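Local coordinates for protein glycoside hydrolase family 61 (Trichoderma reesei QM6a, PDB 5O2X) that is a copper-dependent lytic polysaccharide monooxygenase of family AA9 that probably cleaves cellulose chains oxidatively, at residues Ala63-Phe77 with Pro175-Ser187. Residues are numbered along the deposited sequence; the frame is centred on the assembly and turned at random. Where two conformers were deposited one is given.
Sequences AKGHASVKAGDTILF and PQCFNIAVSGSGS. With MAN (alpha-D-mannopyranose), chain R; MAN (alpha-D-mannopyranose), chain N.
With its CG anti to the carbonyl carbon (chi1 -68°), N179 directs its amide at the loop 63-66 that leads into strand 67-70, while H66, its CG lodged between backbone N and carbonyl carbon (chi1 59°), brings CD2 to 3.7 Å from A181 CB, its ND1 hydrogen-bonded to E102. Here strand 67-70 pairs in parallel with the end of strand 172-183, at the margin of one sheet of the immunoglobulin-like β-sandwich of AA9 enzymes. A67 N donates to N179 O and A67 O accepts from A181 N, a ladder that V69 and A71 continue. N179 ND2 reaches G65 O at 3.1 Å, from above the carbonyl plane, and makes a weak bond to A63 O; OD1 is taken by W34 NE1. A leucine in place of N179 would probably leave both loop carbonyls and the W34 indole N-H without these partners. On the face turned to the other sheet the V69 and V182 side chains meet, CG2 to CG2 at 3.6 Å; from that other sheet F77 reaches F178, the ring planes 43° apart. The opposite face carries S68, which binds a mannose of the protein's own glycans through N and OG. Where the pairing ends, A71 N meets S183 O at 2.8 Å, nearly in line with its C=O bond.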
loop_
_atom_site.group_PDB
_atom_site.type_symbol
_atom_site.label_atom_id
_atom_site.label_comp_id
_atom_site.label_asym_id
_atom_site.label_seq_id
_atom_site.Cartn_x
_atom_site.Cartn_y
_atom_site.Cartn_z
ATOM N N ALA A 63 7.727 -1.120 -11.825
ATOM C CA ALA A 63 8.987 -1.641 -11.331
ATOM C C ALA A 63 9.503 -2.680 -12.320
ATOM O O ALA A 63 8.716 -3.444 -12.891
ATOM C CB ALA A 63 8.805 -2.286 -9.958
ATOM N N LYS A 64 10.827 -2.733 -12.493
ATOM C CA LYS A 64 11.440 -3.569 -13.531
ATOM C C LYS A 64 11.991 -4.881 -12.988
ATOM O O LYS A 64 12.619 -5.650 -13.719
ATOM C CB LYS A 64 12.510 -2.775 -14.315
ATOM C CG LYS A 64 11.937 -1.655 -15.156
ATOM C CD LYS A 64 12.900 -1.150 -16.236
ATOM C CE LYS A 64 12.311 -0.008 -17.030
ATOM N NZ LYS A 64 13.324 0.524 -17.998
ATOM N N GLY A 65 11.743 -5.155 -11.715
ATOM C CA GLY A 65 11.981 -6.475 -11.152
ATOM C C GLY A 65 10.956 -6.761 -10.058
ATOM O O GLY A 65 10.049 -5.972 -9.814
ATOM N N HIS A 66 11.137 -7.919 -9.400
ATOM C CA HIS A 66 10.156 -8.377 -8.434
ATOM C C HIS A 66 10.812 -9.107 -7.275
ATOM O O HIS A 66 11.970 -9.551 -7.362
ATOM C CB HIS A 66 9.106 -9.277 -9.092
ATOM C CG HIS A 66 9.667 -10.481 -9.752
ATOM N ND1 HIS A 66 9.983 -10.492 -11.086
ATOM C CD2 HIS A 66 10.067 -11.675 -9.256
ATOM C CE1 HIS A 66 10.522 -11.660 -11.393
ATOM N NE2 HIS A 66 10.591 -12.402 -10.306
ATOM N N ALA A 67 10.048 -9.243 -6.194
ATOM C CA ALA A 67 10.448 -10.040 -5.060
ATOM C C ALA A 67 9.706 -11.363 -5.065
ATOM O O ALA A 67 8.479 -11.386 -5.126
ATOM C CB ALA A 67 10.140 -9.325 -3.740
ATOM N N SER A 68 10.430 -12.466 -4.961
ATOM C CA SER A 68 9.787 -13.787 -4.943
ATOM C C SER A 68 9.450 -14.125 -3.492
ATOM O O SER A 68 10.331 -14.129 -2.672
ATOM C CB SER A 68 10.718 -14.803 -5.630
ATOM O OG SER A 68 10.822 -14.563 -7.023
ATOM N N VAL A 69 8.176 -14.461 -3.219
ATOM C CA VAL A 69 7.669 -14.757 -1.909
ATOM C C VAL A 69 6.821 -16.009 -1.936
ATOM O O VAL A 69 6.360 -16.482 -2.998
ATOM C CB VAL A 69 6.815 -13.632 -1.404
ATOM C CG1 VAL A 69 7.540 -12.331 -1.582
ATOM C CG2 VAL A 69 5.500 -13.575 -2.111
ATOM N N LYS A 70 6.657 -16.568 -0.743
ATOM C CA LYS A 70 5.783 -17.718 -0.545
ATOM C C LYS A 70 4.480 -17.253 0.068
ATOM O O LYS A 70 4.465 -16.393 0.967
ATOM C CB LYS A 70 6.436 -18.739 0.364
ATOM C CG LYS A 70 7.692 -19.408 -0.275
ATOM C CD LYS A 70 8.407 -20.406 0.649
ATOM C CE LYS A 70 9.319 -21.382 -0.075
ATOM N NZ LYS A 70 9.388 -22.644 0.700
ATOM N N ALA A 71 3.369 -17.812 -0.377
ATOM C CA ALA A 71 2.119 -17.575 0.267
ATOM C C ALA A 71 2.280 -17.862 1.763
ATOM O O ALA A 71 2.911 -18.834 2.150
ATOM C CB ALA A 71 1.046 -18.458 -0.338
ATOM N N GLY A 72 1.762 -16.956 2.597
ATOM C CA GLY A 72 1.918 -17.023 4.038
ATOM C C GLY A 72 3.029 -16.122 4.584
ATOM O O GLY A 72 3.053 -15.871 5.764
ATOM N N ASP A 73 3.920 -15.652 3.717
ATOM C CA ASP A 73 5.006 -14.773 4.158
ATOM C C ASP A 73 4.448 -13.426 4.614
ATOM O O ASP A 73 3.401 -12.971 4.127
ATOM C CB ASP A 73 6.000 -14.503 2.974
ATOM C CG ASP A 73 6.874 -15.667 2.597
ATOM O OD1 ASP A 73 6.852 -16.678 3.329
ATOM O OD2 ASP A 73 7.635 -15.530 1.571
ATOM N N THR A 74 5.161 -12.796 5.553
ATOM C CA THR A 74 4.788 -11.458 5.948
ATOM C C THR A 74 5.770 -10.456 5.336
ATOM O O THR A 74 6.943 -10.724 5.117
ATOM C CB THR A 74 4.659 -11.212 7.432
ATOM O OG1 THR A 74 5.923 -11.146 8.022
ATOM C CG2 THR A 74 3.658 -12.121 8.077
ATOM N N ILE A 75 5.210 -9.299 5.012
ATOM C CA ILE A 75 5.959 -8.203 4.382
ATOM C C ILE A 75 5.814 -6.980 5.281
ATOM O O ILE A 75 4.704 -6.560 5.613
ATOM C CB ILE A 75 5.406 -7.905 2.979
ATOM C CG1 ILE A 75 5.530 -9.165 2.101
ATOM C CG2 ILE A 75 6.165 -6.708 2.376
ATOM C CD1 ILE A 75 5.062 -8.988 0.686
ATOM N N LEU A 76 6.956 -6.443 5.669
ATOM C CA LEU A 76 7.062 -5.217 6.454
ATOM C C LEU A 76 7.375 -4.069 5.519
ATOM O O LEU A 76 8.316 -4.139 4.710
ATOM C CB LEU A 76 8.150 -5.401 7.537
ATOM C CG LEU A 76 8.422 -4.162 8.391
ATOM C CD1 LEU A 76 8.824 -4.595 9.757
ATOM C CD2 LEU A 76 9.496 -3.257 7.742
ATOM N N PHE A 77 6.585 -2.999 5.627
ATOM C CA PHE A 77 6.788 -1.762 4.878
ATOM C C PHE A 77 7.427 -0.734 5.806
ATOM O O PHE A 77 6.917 -0.500 6.895
ATOM C CB PHE A 77 5.466 -1.195 4.396
ATOM C CG PHE A 77 4.680 -2.123 3.525
ATOM C CD1 PHE A 77 4.949 -2.287 2.172
ATOM C CD2 PHE A 77 3.651 -2.851 4.100
ATOM C CE1 PHE A 77 4.196 -3.157 1.417
ATOM C CE2 PHE A 77 2.875 -3.692 3.364
ATOM C CZ PHE A 77 3.137 -3.855 2.024
ATOM N N PRO A 175 -0.480 5.874 -2.053
ATOM C CA PRO A 175 -0.275 4.488 -2.534
ATOM C C PRO A 175 1.176 4.251 -2.915
ATOM O O PRO A 175 1.871 5.137 -3.437
ATOM C CB PRO A 175 -1.193 4.419 -3.771
ATOM C CG PRO A 175 -1.221 5.858 -4.267
ATOM C CD PRO A 175 -1.233 6.690 -3.010
ATOM N N GLN A 176 1.587 2.992 -2.711
ATOM C CA GLN A 176 2.946 2.533 -3.034
ATOM C C GLN A 176 2.806 1.099 -3.571
ATOM O O GLN A 176 2.297 0.227 -2.864
ATOM C CB GLN A 176 3.807 2.525 -1.764
ATOM C CG GLN A 176 3.992 3.890 -1.101
ATOM C CD GLN A 176 5.065 4.697 -1.755
ATOM O OE1 GLN A 176 6.230 4.696 -1.316
ATOM N NE2 GLN A 176 4.724 5.395 -2.829
ATOM N N CYS A 177 3.249 0.899 -4.806
ATOM C CA CYS A 177 3.129 -0.405 -5.456
ATOM C C CYS A 177 4.454 -1.135 -5.529
ATOM O O CYS A 177 5.529 -0.522 -5.726
ATOM C CB CYS A 177 2.622 -0.236 -6.892
ATOM S SG CYS A 177 0.885 0.271 -6.916
ATOM N N PHE A 178 4.376 -2.464 -5.434
ATOM C CA PHE A 178 5.515 -3.358 -5.454
ATOM C C PHE A 178 5.183 -4.599 -6.286
ATOM O O PHE A 178 4.041 -5.047 -6.277
ATOM C CB PHE A 178 5.853 -3.851 -4.032
ATOM C CG PHE A 178 6.129 -2.699 -3.093
ATOM C CD1 PHE A 178 7.409 -2.149 -3.031
ATOM C CD2 PHE A 178 5.118 -2.103 -2.376
ATOM C CE1 PHE A 178 7.651 -1.015 -2.292
ATOM C CE2 PHE A 178 5.380 -0.965 -1.604
ATOM C CZ PHE A 178 6.639 -0.447 -1.579
ATOM N N ASN A 179 6.185 -5.143 -6.965
ATOM C CA ASN A 179 5.990 -6.398 -7.704
ATOM C C ASN A 179 6.423 -7.596 -6.870
ATOM O O ASN A 179 7.574 -7.646 -6.422
ATOM C CB ASN A 179 6.838 -6.414 -8.985
ATOM C CG ASN A 179 6.398 -5.440 -10.024
ATOM O OD1 ASN A 179 5.306 -4.868 -9.998
ATOM N ND2 ASN A 179 7.282 -5.299 -11.029
ATOM N N ILE A 180 5.521 -8.569 -6.736
ATOM C CA ILE A 180 5.853 -9.822 -6.090
ATOM C C ILE A 180 5.523 -11.007 -7.012
ATOM O O ILE A 180 4.615 -10.936 -7.851
ATOM C CB ILE A 180 5.190 -9.964 -4.684
ATOM C CG1 ILE A 180 3.687 -10.059 -4.754
ATOM C CG2 ILE A 180 5.654 -8.861 -3.782
ATOM C CD1 ILE A 180 3.008 -10.345 -3.433
ATOM N N ALA A 181 6.240 -12.099 -6.790
ATOM C CA ALA A 181 5.983 -13.376 -7.475
ATOM C C ALA A 181 5.732 -14.373 -6.366
ATOM O O ALA A 181 6.631 -14.644 -5.572
ATOM C CB ALA A 181 7.195 -13.774 -8.310
ATOM N N VAL A 182 4.520 -14.920 -6.327
ATOM C CA VAL A 182 4.053 -15.753 -5.220
ATOM C C VAL A 182 4.033 -17.233 -5.623
ATOM O O VAL A 182 3.449 -17.584 -6.650
ATOM C CB VAL A 182 2.632 -15.363 -4.800
ATOM C CG1 VAL A 182 2.096 -16.284 -3.698
ATOM C CG2 VAL A 182 2.628 -13.910 -4.324
ATOM N N SER A 183 4.616 -18.080 -4.775
ATOM C CA SER A 183 4.446 -19.542 -4.905
ATOM C C SER A 183 3.596 -20.015 -3.757
ATOM O O SER A 183 3.554 -19.403 -2.703
ATOM C CB SER A 183 5.773 -20.273 -4.819
ATOM O OG SER A 183 6.357 -20.001 -3.567
ATOM N N GLY A 184 2.902 -21.150 -3.911
ATOM C CA GLY A 184 2.099 -21.731 -2.806
ATOM C C GLY A 184 1.187 -22.896 -3.201
ATOM O O GLY A 184 1.104 -23.235 -4.358
ATOM N N SER A 185 0.458 -23.448 -2.222
ATOM C CA SER A 185 -0.409 -24.650 -2.403
ATOM C C SER A 185 -1.857 -24.368 -2.680
ATOM O O SER A 185 -2.651 -25.304 -2.931
ATOM C CB SER A 185 -0.312 -25.527 -1.155
ATOM O OG SER A 185 -0.994 -24.920 -0.035
ATOM N N GLY A 186 -2.225 -23.090 -2.664
ATOM C CA GLY A 186 -3.624 -22.750 -2.671
ATOM C C GLY A 186 -4.099 -22.274 -4.047
ATOM O O GLY A 186 -3.333 -22.213 -5.025
ATOM N N SER A 187 -5.376 -21.971 -4.088
ATOM C CA SER A 187 -6.016 -21.552 -5.328
ATOM C C SER A 187 -6.847 -20.297 -5.184
ATOM O O SER A 187 -7.566 -19.945 -6.114
ATOM C CB SER A 187 -6.862 -22.672 -5.918
ATOM O OG SER A 187 -7.952 -22.922 -5.086
HETATM C C1 MAN R . 13.754 -12.282 -7.099
HETATM C C2 MAN R . 14.344 -12.092 -5.728
HETATM C C3 MAN R . 15.508 -13.018 -5.488
HETATM C C4 MAN R . 15.127 -14.461 -5.844
HETATM C C5 MAN R . 14.508 -14.558 -7.234
HETATM C C6 MAN R . 13.970 -15.954 -7.511
HETATM O O2 MAN R . 13.281 -12.352 -4.786
HETATM O O3 MAN R . 15.937 -12.929 -4.139
HETATM O O4 MAN R . 16.292 -15.275 -5.817
HETATM O O5 MAN R . 13.411 -13.637 -7.361
HETATM O O6 MAN R . 13.454 -16.048 -8.822
HETATM C C1 MAN N . 10.400 -9.672 11.159
HETATM C C2 MAN N . 10.727 -9.993 9.710
HETATM C C3 MAN N . 9.801 -9.186 8.771
HETATM C C4 MAN N . 8.360 -9.469 9.133
HETATM C C5 MAN N . 8.152 -9.103 10.598
HETATM C C6 MAN N . 6.769 -9.415 11.089
HETATM O O2 MAN N . 10.568 -11.373 9.446
HETATM O O3 MAN N . 10.097 -9.526 7.420
HETATM O O4 MAN N . 7.515 -8.697 8.292
HETATM O O5 MAN N . 9.025 -9.839 11.435
HETATM O O6 MAN N . 6.416 -10.790 10.784
#